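GTP-binding protein (Pyrococcus horikoshii, PDB 1WXQ) probably binds GTP through an Obg-type G domain and may hydrolyse ATP, although its cellular role remains unknown. Local coordinates at residues P192-P195 with T196-S199; W198-D201 with D202-A205; N180-W183 with E184-K188; K347-T350 with P351-A355. All coordinates share one frame; numbering follows the deposited sequence.

Contact 1. Residues P192-P195 with T196-S199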
ATOM      1  N   PRO A 192     -12.556   7.780  25.869  1.00 43.75           N
ATOM      2  CA  PRO A 192     -13.395   8.913  26.219  1.00 43.73           C
ATOM      3  C   PRO A 192     -13.037  10.159  25.405  1.00 44.02           C
ATOM      4  O   PRO A 192     -11.908  10.344  24.975  1.00 43.94           O
ATOM      5  CB  PRO A 192     -13.123   9.205  27.692  1.00 44.07           C
ATOM      6  CG  PRO A 192     -11.714   8.701  28.011  1.00 42.11           C
ATOM      7  CD  PRO A 192     -11.414   7.726  26.775  1.00 42.48           C
ATOM      8  N   GLU A 193     -14.047  11.010  25.270  1.00 43.24           N
ATOM      9  CA  GLU A 193     -13.887  12.288  24.587  1.00 42.52           C
ATOM     10  C   GLU A 193     -13.055  13.239  25.446  1.00 39.71           C
ATOM     11  O   GLU A 193     -12.434  14.179  24.935  1.00 38.58           O
ATOM     12  CB  GLU A 193     -15.259  12.895  24.297  1.00 45.18           C
ATOM     13  CG  GLU A 193     -16.118  12.032  23.390  1.00 48.26           C
ATOM     14  CD  GLU A 193     -17.576  12.437  23.416  1.00 53.23           C
ATOM     15  OE1 GLU A 193     -18.188  12.380  24.513  1.00 51.57           O
ATOM     16  OE2 GLU A 193     -18.107  12.809  22.343  1.00 53.82           O
ATOM     17  N   ASP A 194     -13.043  12.999  26.755  1.00 36.46           N
ATOM     18  CA  ASP A 194     -12.254  13.830  27.659  1.00 34.46           C
ATOM     19  C   ASP A 194     -10.855  13.234  27.704  1.00 32.45           C
ATOM     20  O   ASP A 194     -10.630  12.222  28.350  1.00 31.84           O
ATOM     21  CB  ASP A 194     -12.855  13.824  29.069  1.00 35.16           C
ATOM     22  CG  ASP A 194     -12.144  14.784  30.011  1.00 38.81           C
ATOM     23  OD1 ASP A 194     -11.071  15.309  29.636  1.00 39.61           O
ATOM     24  OD2 ASP A 194     -12.657  15.012  31.131  1.00 42.27           O
ATOM     25  N   PRO A 195      -9.895  13.846  27.004  1.00 33.06           N
ATOM     26  CA  PRO A 195      -8.538  13.287  27.034  1.00 32.81           C
ATOM     27  C   PRO A 195      -7.929  13.128  28.433  1.00 31.31           C
ATOM     28  O   PRO A 195      -7.250  12.147  28.698  1.00 32.23           O
ATOM     29  CB  PRO A 195      -7.743  14.244  26.143  1.00 33.02           C
ATOM     30  CG  PRO A 195      -8.524  15.549  26.242  1.00 33.43           C
ATOM     31  CD  PRO A 195      -9.954  15.077  26.199  1.00 33.94           C
ATOM     32  N   THR A 196      -8.180  14.080  29.326  1.00 31.33           N
ATOM     33  CA  THR A 196      -7.639  14.015  30.687  1.00 31.36           C
ATOM     34  C   THR A 196      -7.927  12.679  31.372  1.00 31.27           C
ATOM     35  O   THR A 196      -7.288  12.337  32.372  1.00 31.73           O
ATOM     36  CB  THR A 196      -8.212  15.133  31.593  1.00 30.34           C
ATOM     37  OG1 THR A 196      -9.597  14.862  31.874  1.00 33.16           O
ATOM     38  CG2 THR A 196      -8.068  16.498  30.918  1.00 27.74           C
ATOM     39  N   LYS A 197      -8.902  11.940  30.851  1.00 29.24           N
ATOM     40  CA  LYS A 197      -9.251  10.638  31.411  1.00 28.65           C
ATOM     41  C   LYS A 197      -8.386   9.510  30.816  1.00 25.85           C
ATOM     42  O   LYS A 197      -8.327   8.416  31.368  1.00 25.32           O
ATOM     43  CB  LYS A 197     -10.733  10.329  31.160  1.00 29.12           C
ATOM     44  CG  LYS A 197     -11.661  11.183  32.006  1.00 35.06           C
ATOM     45  CD  LYS A 197     -10.964  11.861  33.174  1.00 37.74           C
ATOM     46  CE  LYS A 197     -11.772  13.068  33.643  1.00 38.90           C
ATOM     47  NZ  LYS A 197     -12.839  12.727  34.639  1.00 40.02           N
ATOM     48  N   TRP A 198      -7.726   9.782  29.691  1.00 25.21           N
ATOM     49  CA  TRP A 198      -6.865   8.798  29.023  1.00 26.11           C
ATOM     50  C   TRP A 198      -5.649   8.406  29.859  1.00 25.11           C
ATOM     51  O   TRP A 198      -4.962   9.277  30.405  1.00 26.25           O
ATOM     52  CB  TRP A 198      -6.363   9.349  27.677  1.00 26.07           C
ATOM     53  CG  TRP A 198      -7.397   9.343  26.575  1.00 29.73           C
ATOM     54  CD1 TRP A 198      -8.730   9.634  26.700  1.00 19.57           C
ATOM     55  CD2 TRP A 198      -7.176   9.069  25.181  1.00 27.29           C
ATOM     56  NE1 TRP A 198      -9.346   9.558  25.478  1.00 26.27           N
ATOM     57  CE2 TRP A 198      -8.420   9.217  24.527  1.00 28.21           C
ATOM     58  CE3 TRP A 198      -6.049   8.719  24.422  1.00 31.24           C
ATOM     59  CZ2 TRP A 198      -8.570   9.025  23.142  1.00 27.69           C
ATOM     60  CZ3 TRP A 198      -6.197   8.530  23.049  1.00 26.46           C
ATOM     61  CH2 TRP A 198      -7.450   8.685  22.427  1.00 27.40           C
ATOM     62  N   SER A 199      -5.381   7.098  29.939  1.00 22.99           N
ATOM     63  CA  SER A 199      -4.234   6.583  30.679  1.00 20.77           C
ATOM     64  C   SER A 199      -3.103   6.224  29.706  1.00 21.35           C
ATOM     65  O   SER A 199      -3.298   6.239  28.499  1.00 20.33           O
ATOM     66  CB  SER A 199      -4.619   5.340  31.485  1.00 20.60           C
ATOM     67  OG  SER A 199      -4.653   4.171  30.676  1.00 19.78           O
TER
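The NE1/CD1 corner of the Trp198 indole meets Pro192 and is tied to it by a nearly straight hydrogen bond. Trp198 NE1 donates to Pro192 O over 2.7 Å with an N-H...O angle of 169°. The acceptor sits almost in the indole plane, at the edge of the ring, and the N-H meets a lone pair in the carbonyl plane. Beside this bond Pro192 CD comes 3.3 Å from Trp198 CD1. With CG turned away from its own carbonyl carbon (chi1 -76°), Trp198 swings the indole back over the turn to reach Pro192. Without the indole, as with a leucine in its place, Pro192 O would probably lose its donor and a gap would open beside the Pro192 ring. The link between helices 179-188 and 200-214 folds here into a short 3-10 turn, in which Trp198 N returns to Pro195 O over 2.6 Å. At the start of this turn Asp194 acts as an acceptor. Thr196 OG1 gives it a bond 2.7 Å long to Asp194 OD1, arriving from above the carboxylate plane, and Thr196 N adds a weak bond to that same oxygen. Lys197, its chain bent at chi2 and chi4, brings CE to 3.3 Å from Asp194 OD2, while NZ stays beyond salt-bridge distance. The actual ionic mate of Asp194 OD2 is Lys158. Further out, Trp150 meets the indole with planes about 30° apart, Phe206 packs edge-to-face with it, and Leu164 of helix 164-171 touches both Trp198 and Pro195.

Contact 2. Residues W198-D201 with D202-A205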
ATOM      1  N   TRP A 198      -7.726   9.782  29.691  1.00 25.21           N
ATOM      2  CA  TRP A 198      -6.865   8.798  29.023  1.00 26.11           C
ATOM      3  C   TRP A 198      -5.649   8.406  29.859  1.00 25.11           C
ATOM      4  O   TRP A 198      -4.962   9.277  30.405  1.00 26.25           O
ATOM      5  CB  TRP A 198      -6.363   9.349  27.677  1.00 26.07           C
ATOM      6  CG  TRP A 198      -7.397   9.343  26.575  1.00 29.73           C
ATOM      7  CD1 TRP A 198      -8.730   9.634  26.700  1.00 19.57           C
ATOM      8  CD2 TRP A 198      -7.176   9.069  25.181  1.00 27.29           C
ATOM      9  NE1 TRP A 198      -9.346   9.558  25.478  1.00 26.27           N
ATOM     10  CE2 TRP A 198      -8.420   9.217  24.527  1.00 28.21           C
ATOM     11  CE3 TRP A 198      -6.049   8.719  24.422  1.00 31.24           C
ATOM     12  CZ2 TRP A 198      -8.570   9.025  23.142  1.00 27.69           C
ATOM     13  CZ3 TRP A 198      -6.197   8.530  23.049  1.00 26.46           C
ATOM     14  CH2 TRP A 198      -7.450   8.685  22.427  1.00 27.40           C
ATOM     15  N   SER A 199      -5.381   7.098  29.939  1.00 22.99           N
ATOM     16  CA  SER A 199      -4.234   6.583  30.679  1.00 20.77           C
ATOM     17  C   SER A 199      -3.103   6.224  29.706  1.00 21.35           C
ATOM     18  O   SER A 199      -3.298   6.239  28.499  1.00 20.33           O
ATOM     19  CB  SER A 199      -4.619   5.340  31.485  1.00 20.60           C
ATOM     20  OG  SER A 199      -4.653   4.171  30.676  1.00 19.78           O
ATOM     21  N   GLN A 200      -1.921   5.912  30.232  1.00 19.29           N
ATOM     22  CA  GLN A 200      -0.796   5.551  29.376  1.00 17.69           C
ATOM     23  C   GLN A 200      -1.145   4.304  28.594  1.00 18.04           C
ATOM     24  O   GLN A 200      -0.797   4.183  27.427  1.00 15.69           O
ATOM     25  CB  GLN A 200       0.462   5.319  30.209  1.00 17.56           C
ATOM     26  CG  GLN A 200       0.995   6.598  30.783  1.00 17.12           C
ATOM     27  CD  GLN A 200       1.306   7.622  29.705  1.00 19.53           C
ATOM     28  OE1 GLN A 200       1.647   7.262  28.577  1.00 18.72           O
ATOM     29  NE2 GLN A 200       1.175   8.906  30.042  1.00 16.40           N
ATOM     30  N   ASP A 201      -1.848   3.385  29.246  1.00 21.15           N
ATOM     31  CA  ASP A 201      -2.258   2.150  28.598  1.00 21.98           C
ATOM     32  C   ASP A 201      -3.128   2.485  27.416  1.00 21.50           C
ATOM     33  O   ASP A 201      -3.035   1.831  26.369  1.00 22.64           O
ATOM     34  CB  ASP A 201      -3.027   1.256  29.566  1.00 23.44           C
ATOM     35  CG  ASP A 201      -2.119   0.596  30.585  1.00 24.62           C
ATOM     36  OD1 ASP A 201      -1.471  -0.435  30.261  1.00 25.93           O
ATOM     37  OD2 ASP A 201      -2.043   1.128  31.712  1.00 36.71           O
ATOM     38  N   ASP A 202      -3.973   3.500  27.590  1.00 20.40           N
ATOM     39  CA  ASP A 202      -4.864   3.950  26.521  1.00 20.66           C
ATOM     40  C   ASP A 202      -4.051   4.509  25.362  1.00 19.87           C
ATOM     41  O   ASP A 202      -4.332   4.248  24.200  1.00 17.33           O
ATOM     42  CB  ASP A 202      -5.807   5.045  27.031  1.00 21.46           C
ATOM     43  CG  ASP A 202      -6.641   4.592  28.212  1.00 21.20           C
ATOM     44  OD1 ASP A 202      -7.142   3.461  28.178  1.00 21.06           O
ATOM     45  OD2 ASP A 202      -6.804   5.374  29.173  1.00 31.57           O
ATOM     46  N   LEU A 203      -3.027   5.276  25.690  1.00 19.46           N
ATOM     47  CA  LEU A 203      -2.193   5.868  24.675  1.00 21.40           C
ATOM     48  C   LEU A 203      -1.433   4.851  23.819  1.00 22.52           C
ATOM     49  O   LEU A 203      -1.493   4.894  22.582  1.00 21.10           O
ATOM     50  CB  LEU A 203      -1.238   6.852  25.328  1.00 23.49           C
ATOM     51  CG  LEU A 203      -1.882   8.181  25.712  1.00 26.13           C
ATOM     52  CD1 LEU A 203      -0.946   9.007  26.592  1.00 30.00           C
ATOM     53  CD2 LEU A 203      -2.213   8.923  24.438  1.00 29.32           C
ATOM     54  N   LEU A 204      -0.725   3.933  24.466  1.00 21.73           N
ATOM     55  CA  LEU A 204       0.033   2.926  23.730  1.00 20.43           C
ATOM     56  C   LEU A 204      -0.936   2.076  22.884  1.00 22.28           C
ATOM     57  O   LEU A 204      -0.694   1.806  21.692  1.00 22.45           O
ATOM     58  CB  LEU A 204       0.808   2.049  24.713  1.00 20.00           C
ATOM     59  CG  LEU A 204       1.562   0.885  24.095  1.00 22.47           C
ATOM     60  CD1 LEU A 204       2.400   1.387  22.952  1.00 26.76           C
ATOM     61  CD2 LEU A 204       2.442   0.222  25.156  1.00 27.35           C
ATOM     62  N   ALA A 205      -2.045   1.678  23.501  1.00 20.56           N
ATOM     63  CA  ALA A 205      -3.040   0.874  22.802  1.00 19.80           C
ATOM     64  C   ALA A 205      -3.608   1.670  21.633  1.00 19.98           C
ATOM     65  O   ALA A 205      -3.833   1.136  20.549  1.00 20.67           O
ATOM     66  CB  ALA A 205      -4.163   0.483  23.751  1.00 15.84           C
TER
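Ser199 and Leu203 close the first turn of helix 200-214, the Leu203 N to Ser199 O bond measuring 3.0 Å, and the Gln200-Leu204 and Asp201-Ala205 bonds carry the alpha-helical pattern on. Ser199 is the N-cap and forms a capping box with Asp202, three residues on. Its OG, lodged between its own backbone N and carbonyl carbon (chi1 80°), accepts from Asp202 N at 3.2 Å. In return Asp202 OD2 accepts from Ser199 N, a bond modelled so short that its length is doubtful, and takes a weak bond from Ser199 OG at 2.9 Å. Were a glycine to stand at Ser199, Asp202 N would probably lose its side-chain cap and the carboxylate would keep only the backbone half of the box. Just outside the box, Trp198 and Leu203 meet in a hydrophobic staple: Leu203 CD2 touches Trp198 CE3 at the indole edge, 3.8 Å away, the two side chains crossing at about a right angle. Gln200 is bent at chi2, and its OE1 touches Leu203 CD1 at 3.7 Å; the hydrogen bonds of this oxygen go to Tyr143 and Ser147 of helix 127-147. Leu203 packs on that helix too. The carboxylates of Asp201 and Asp202 both sit in the first turn, where the partial positive charge of the helix N-terminus would be expected to favour their ionised form.

Contact 3. Residues N180-W183 with E184-K188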
ATOM      1  N   ASN A 180     -11.023  10.763  10.710  1.00 43.67           N
ATOM      2  CA  ASN A 180     -11.893   9.585  10.709  1.00 42.08           C
ATOM      3  C   ASN A 180     -11.156   8.403  11.312  1.00 39.63           C
ATOM      4  O   ASN A 180     -11.760   7.585  12.000  1.00 37.77           O
ATOM      5  CB  ASN A 180     -12.359   9.220   9.293  1.00 43.00           C
ATOM      6  CG  ASN A 180     -13.040   7.856   9.233  1.00 46.09           C
ATOM      7  OD1 ASN A 180     -12.573   6.939   8.546  1.00 47.55           O
ATOM      8  ND2 ASN A 180     -14.145   7.716   9.956  1.00 45.77           N
ATOM      9  N   ASP A 181      -9.851   8.320  11.058  1.00 37.39           N
ATOM     10  CA  ASP A 181      -9.054   7.215  11.594  1.00 36.79           C
ATOM     11  C   ASP A 181      -9.056   7.337  13.114  1.00 35.09           C
ATOM     12  O   ASP A 181      -9.193   6.347  13.834  1.00 33.77           O
ATOM     13  CB  ASP A 181      -7.605   7.257  11.075  1.00 35.69           C
ATOM     14  CG  ASP A 181      -7.511   7.199   9.555  1.00 36.95           C
ATOM     15  OD1 ASP A 181      -8.267   6.428   8.931  1.00 44.90           O
ATOM     16  OD2 ASP A 181      -6.668   7.916   8.977  1.00 41.42           O
ATOM     17  N   VAL A 182      -8.915   8.571  13.588  1.00 33.29           N
ATOM     18  CA  VAL A 182      -8.905   8.850  15.014  1.00 33.75           C
ATOM     19  C   VAL A 182     -10.254   8.486  15.615  1.00 33.69           C
ATOM     20  O   VAL A 182     -10.328   7.838  16.659  1.00 35.19           O
ATOM     21  CB  VAL A 182      -8.636  10.343  15.296  1.00 34.92           C
ATOM     22  CG1 VAL A 182      -8.746  10.612  16.768  1.00 32.54           C
ATOM     23  CG2 VAL A 182      -7.258  10.741  14.775  1.00 34.98           C
ATOM     24  N   TRP A 183     -11.326   8.898  14.952  1.00 33.46           N
ATOM     25  CA  TRP A 183     -12.663   8.607  15.450  1.00 35.74           C
ATOM     26  C   TRP A 183     -12.888   7.104  15.665  1.00 34.46           C
ATOM     27  O   TRP A 183     -13.387   6.676  16.700  1.00 33.32           O
ATOM     28  CB  TRP A 183     -13.726   9.150  14.475  1.00 38.29           C
ATOM     29  CG  TRP A 183     -15.080   9.094  15.065  1.00 41.02           C
ATOM     30  CD1 TRP A 183     -15.660  10.031  15.871  1.00 48.87           C
ATOM     31  CD2 TRP A 183     -15.966   7.973  15.053  1.00 47.33           C
ATOM     32  NE1 TRP A 183     -16.849   9.559  16.377  1.00 50.14           N
ATOM     33  CE2 TRP A 183     -17.062   8.294  15.890  1.00 50.55           C
ATOM     34  CE3 TRP A 183     -15.940   6.721  14.424  1.00 47.31           C
ATOM     35  CZ2 TRP A 183     -18.118   7.411  16.116  1.00 52.34           C
ATOM     36  CZ3 TRP A 183     -16.992   5.841  14.649  1.00 51.70           C
ATOM     37  CH2 TRP A 183     -18.067   6.194  15.490  1.00 52.98           C
ATOM     38  N   GLU A 184     -12.526   6.309  14.670  1.00 35.32           N
ATOM     39  CA  GLU A 184     -12.699   4.863  14.720  1.00 36.15           C
ATOM     40  C   GLU A 184     -11.852   4.193  15.775  1.00 36.17           C
ATOM     41  O   GLU A 184     -12.339   3.346  16.515  1.00 37.79           O
ATOM     42  CB  GLU A 184     -12.353   4.232  13.372  1.00 34.89           C
ATOM     43  CG  GLU A 184     -13.189   4.714  12.215  1.00 44.68           C
ATOM     44  CD  GLU A 184     -12.723   4.117  10.906  1.00 54.32           C
ATOM     45  OE1 GLU A 184     -11.489   3.958  10.757  1.00 59.99           O
ATOM     46  OE2 GLU A 184     -13.571   3.820  10.028  1.00 55.13           O
ATOM     47  N   ALA A 185     -10.577   4.550  15.828  1.00 35.77           N
ATOM     48  CA  ALA A 185      -9.675   3.944  16.792  1.00 34.96           C
ATOM     49  C   ALA A 185     -10.240   4.134  18.189  1.00 35.47           C
ATOM     50  O   ALA A 185     -10.383   3.179  18.956  1.00 34.87           O
ATOM     51  CB  ALA A 185      -8.302   4.578  16.680  1.00 36.57           C
HETATM   52  N   MSE A 186     -10.579   5.376  18.506  1.00 36.21           N
HETATM   53  CA  MSE A 186     -11.133   5.691  19.809  1.00 38.60           C
HETATM   54  C   MSE A 186     -12.389   4.880  20.066  1.00 40.69           C
HETATM   55  O   MSE A 186     -12.551   4.264  21.128  1.00 39.47           O
HETATM   56  CB  MSE A 186     -11.475   7.170  19.889  1.00 38.06           C
HETATM   57  CG  MSE A 186     -10.282   8.074  19.959  1.00 40.62           C
HETATM   58 SE   MSE A 186     -10.879   9.879  20.219  1.00 53.69          SE
HETATM   59  CE  MSE A 186     -12.222   9.561  21.571  1.00 35.56           C
ATOM     60  N   HIS A 187     -13.282   4.904  19.081  1.00 42.64           N
ATOM     61  CA  HIS A 187     -14.553   4.198  19.162  1.00 44.18           C
ATOM     62  C   HIS A 187     -14.316   2.724  19.433  1.00 42.34           C
ATOM     63  O   HIS A 187     -14.986   2.123  20.267  1.00 41.63           O
ATOM     64  CB  HIS A 187     -15.332   4.396  17.851  1.00 46.29           C
ATOM     65  CG  HIS A 187     -16.627   3.646  17.783  1.00 54.43           C
ATOM     66  ND1 HIS A 187     -16.699   2.308  17.457  1.00 58.53           N
ATOM     67  CD2 HIS A 187     -17.902   4.047  18.006  1.00 59.60           C
ATOM     68  CE1 HIS A 187     -17.962   1.918  17.483  1.00 60.73           C
ATOM     69  NE2 HIS A 187     -18.712   2.954  17.815  1.00 59.49           N
ATOM     70  N   LYS A 188     -13.333   2.162  18.745  1.00 42.52           N
ATOM     71  CA  LYS A 188     -12.997   0.755  18.867  1.00 42.07           C
ATOM     72  C   LYS A 188     -12.432   0.335  20.218  1.00 44.10           C
ATOM     73  O   LYS A 188     -12.571  -0.819  20.614  1.00 45.85           O
ATOM     74  CB  LYS A 188     -12.011   0.385  17.770  1.00 42.63           C
ATOM     75  CG  LYS A 188     -11.667  -1.086  17.699  1.00 44.08           C
ATOM     76  CD  LYS A 188     -10.682  -1.337  16.576  1.00 45.66           C
ATOM     77  CE  LYS A 188     -10.188  -2.769  16.595  1.00 51.17           C
ATOM     78  NZ  LYS A 188      -9.352  -3.063  15.397  1.00 57.45           N
TER
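Trp183 and His187, one helical turn apart, lie side by side and point the same way. Both carry CG opposite the backbone N (chi1 -170° for Trp183, 177° for His187), which lays the two rings along the same flank of helix 179-188. The planes are near parallel, 26° apart, but slid so far past each other that they barely overlap, the imidazole and the six-membered ring having centroids 4.8 Å apart. A CH-pi contact adds to it: His187 CB stands over one indole face, 4.1 Å from the centroid of the six-membered ring and offset toward its rim. Trp183 CE3 also comes within 3.4 Å of Glu184 N. Glu184, extended beyond CG, crosses Asn180 at a slant, with its CG 3.2 Å from Asn180 O. Amide and carboxylate planes are turned far out of parallel, and Glu184 OE2 is 3.6 Å from Asn180 OD1. Asp181 OD1 lies 4.5 Å from Glu184 OE1, a like-charged pair; Asp181 OD2 is bonded to Asn178 N, just before the helix. On another flank Val182 CG1 lies 4.1 Å from SE of Met186, a selenomethionine whose chain bends at its last torsion. Val182 and Met186 press on helix 164-171. Ala185 and Met186 rest on Phe206 of helix 200-214, and Met186 also touches Trp198, so the buried sides of helix 179-188 are packed between its two neighbours, while Glu184 and His187 are exposed, and Trp183, also exposed, reaches Glu165 of helix 164-171.

Contact 4. Residues K347-T350 with P351-A355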
ATOM      1  N   LYS A 347     -12.152   1.595  -1.923  1.00 32.89           N
ATOM      2  CA  LYS A 347     -13.460   0.942  -2.037  1.00 34.33           C
ATOM      3  C   LYS A 347     -14.413   1.715  -1.127  1.00 33.45           C
ATOM      4  O   LYS A 347     -14.053   2.083  -0.001  1.00 30.31           O
ATOM      5  CB  LYS A 347     -13.393  -0.546  -1.632  1.00 34.70           C
ATOM      6  CG  LYS A 347     -12.611  -1.430  -2.620  1.00 39.33           C
ATOM      7  CD  LYS A 347     -12.679  -2.920  -2.260  1.00 41.53           C
ATOM      8  CE  LYS A 347     -12.200  -3.846  -3.411  1.00 46.39           C
ATOM      9  NZ  LYS A 347     -10.739  -3.749  -3.808  1.00 46.17           N
ATOM     10  N   GLY A 348     -15.611   1.987  -1.637  1.00 33.59           N
ATOM     11  CA  GLY A 348     -16.600   2.748  -0.888  1.00 32.24           C
ATOM     12  C   GLY A 348     -16.731   4.135  -1.504  1.00 33.04           C
ATOM     13  O   GLY A 348     -17.581   4.946  -1.120  1.00 33.11           O
ATOM     14  N   SER A 349     -15.857   4.413  -2.466  1.00 32.42           N
ATOM     15  CA  SER A 349     -15.880   5.688  -3.159  1.00 30.84           C
ATOM     16  C   SER A 349     -17.120   5.728  -4.040  1.00 30.22           C
ATOM     17  O   SER A 349     -17.752   4.700  -4.292  1.00 29.97           O
ATOM     18  CB  SER A 349     -14.628   5.846  -4.023  1.00 30.58           C
ATOM     19  OG  SER A 349     -13.480   6.012  -3.213  1.00 31.41           O
ATOM     20  N   THR A 350     -17.479   6.919  -4.493  1.00 27.65           N
ATOM     21  CA  THR A 350     -18.637   7.073  -5.350  1.00 26.84           C
ATOM     22  C   THR A 350     -18.180   7.885  -6.545  1.00 27.43           C
ATOM     23  O   THR A 350     -17.061   8.416  -6.546  1.00 26.35           O
ATOM     24  CB  THR A 350     -19.796   7.801  -4.624  1.00 27.38           C
ATOM     25  OG1 THR A 350     -19.328   9.040  -4.081  1.00 24.12           O
ATOM     26  CG2 THR A 350     -20.352   6.945  -3.513  1.00 26.31           C
ATOM     27  N   PRO A 351     -19.021   7.983  -7.587  1.00 25.79           N
ATOM     28  CA  PRO A 351     -18.591   8.762  -8.747  1.00 27.79           C
ATOM     29  C   PRO A 351     -18.262  10.216  -8.422  1.00 27.34           C
ATOM     30  O   PRO A 351     -17.353  10.795  -9.028  1.00 27.47           O
ATOM     31  CB  PRO A 351     -19.752   8.595  -9.716  1.00 27.75           C
ATOM     32  CG  PRO A 351     -20.182   7.190  -9.431  1.00 29.04           C
ATOM     33  CD  PRO A 351     -20.218   7.193  -7.915  1.00 25.51           C
ATOM     34  N   ARG A 352     -18.976  10.806  -7.468  1.00 27.33           N
ATOM     35  CA  ARG A 352     -18.663  12.173  -7.124  1.00 27.45           C
ATOM     36  C   ARG A 352     -17.255  12.258  -6.561  1.00 26.81           C
ATOM     37  O   ARG A 352     -16.531  13.220  -6.772  1.00 26.97           O
ATOM     38  CB  ARG A 352     -19.668  12.652  -6.077  1.00 27.65           C
ATOM     39  CG  ARG A 352     -19.352  14.068  -5.595  1.00 32.34           C
ATOM     40  CD  ARG A 352     -20.187  14.463  -4.374  1.00 33.58           C
ATOM     41  NE  ARG A 352     -21.614  14.440  -4.702  1.00 40.15           N
ATOM     42  CZ  ARG A 352     -22.189  15.606  -5.054  1.00 43.17           C
ATOM     43  NH1 ARG A 352     -21.470  16.714  -5.094  1.00 43.58           N
ATOM     44  NH2 ARG A 352     -23.493  15.639  -5.349  1.00 39.82           N
ATOM     45  N   ASP A 353     -16.829  11.209  -5.856  1.00 26.65           N
ATOM     46  CA  ASP A 353     -15.469  11.160  -5.318  1.00 26.71           C
ATOM     47  C   ASP A 353     -14.516  11.075  -6.492  1.00 26.76           C
ATOM     48  O   ASP A 353     -13.433  11.635  -6.461  1.00 28.67           O
ATOM     49  CB  ASP A 353     -15.249   9.931  -4.413  1.00 26.60           C
ATOM     50  CG  ASP A 353     -15.985  10.028  -3.084  1.00 27.63           C
ATOM     51  OD1 ASP A 353     -15.918  11.092  -2.448  1.00 31.92           O
ATOM     52  OD2 ASP A 353     -16.613   9.037  -2.654  1.00 32.32           O
ATOM     53  N   LEU A 354     -14.915  10.351  -7.530  1.00 25.75           N
ATOM     54  CA  LEU A 354     -14.066  10.224  -8.712  1.00 25.86           C
ATOM     55  C   LEU A 354     -13.961  11.582  -9.414  1.00 26.85           C
ATOM     56  O   LEU A 354     -12.964  11.870 -10.063  1.00 23.39           O
ATOM     57  CB  LEU A 354     -14.629   9.177  -9.672  1.00 24.46           C
ATOM     58  CG  LEU A 354     -13.942   9.178 -11.035  1.00 25.09           C
ATOM     59  CD1 LEU A 354     -12.479   8.738 -10.874  1.00 16.11           C
ATOM     60  CD2 LEU A 354     -14.706   8.275 -12.000  1.00 20.62           C
ATOM     61  N   ALA A 355     -14.990  12.413  -9.267  1.00 27.74           N
ATOM     62  CA  ALA A 355     -14.996  13.755  -9.864  1.00 31.09           C
ATOM     63  C   ALA A 355     -13.913  14.632  -9.223  1.00 31.92           C
ATOM     64  O   ALA A 355     -13.180  15.336  -9.919  1.00 30.46           O
ATOM     65  CB  ALA A 355     -16.370  14.416  -9.682  1.00 30.80           C
TER
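Thr350 and Asp353 are brought together by their first torsions: OG1 of Thr350 stands between its backbone N and carbonyl carbon (chi1 53°), and Asp353 CG lies beside its own backbone N (chi1 -71°), so that the carboxylate turns back toward the chain before the helix. Asp353 OD2 is gripped twice. Thr350 N meets it at 2.9 Å on the anti side, close to the carboxylate plane, whereas Thr350 OG1 donates to OD2 over 3.1 Å from well above that plane. Thr350 is the N-cap of helix 351-358, and its N and OG1 both bond to Asp353, the third helical residue, which ties the entering strand-to-helix loop to the first turn. Thr350 O accepts from Leu354 N at 3.1 Å and, weakly, from Asp353 N. Pro351, which has no backbone N-H to offer, follows the cap and packs its ring on Val378, Tyr382 and Leu384. This helix belongs to the TGS domain, a ubiquitin-like beta-grasp fold, where Leu354 sits against the sheet at Val322 and Ile392. Arg352 leads away to a salt bridge with Glu380, and Ser349 OG bonds back to Lys346 O.

How the contacts relate
Along the chain the order is contact 3, contact 1, contact 2, contact 4. The first three occupy one helical region in the Obg-type G part of the protein: contact 3 on helix 179-188, contact 1 in the loop that follows, and contact 2 where helix 200-214 begins. Contacts 1 and 2 share Trp198 and Ser199, with centres about 9 Å apart, and both centres lie about 14 Å from that of contact 3, which Met186 joins to the Trp198 ring. Contact 4 stands apart: its centre is about 22 Å from that of contact 3 and about 35 Å from the other two, touching none. Contacts 1 to 3 thus hold together helices 179-188 and 200-214 and their link, while contact 4 belongs to the TGS beta-grasp fold.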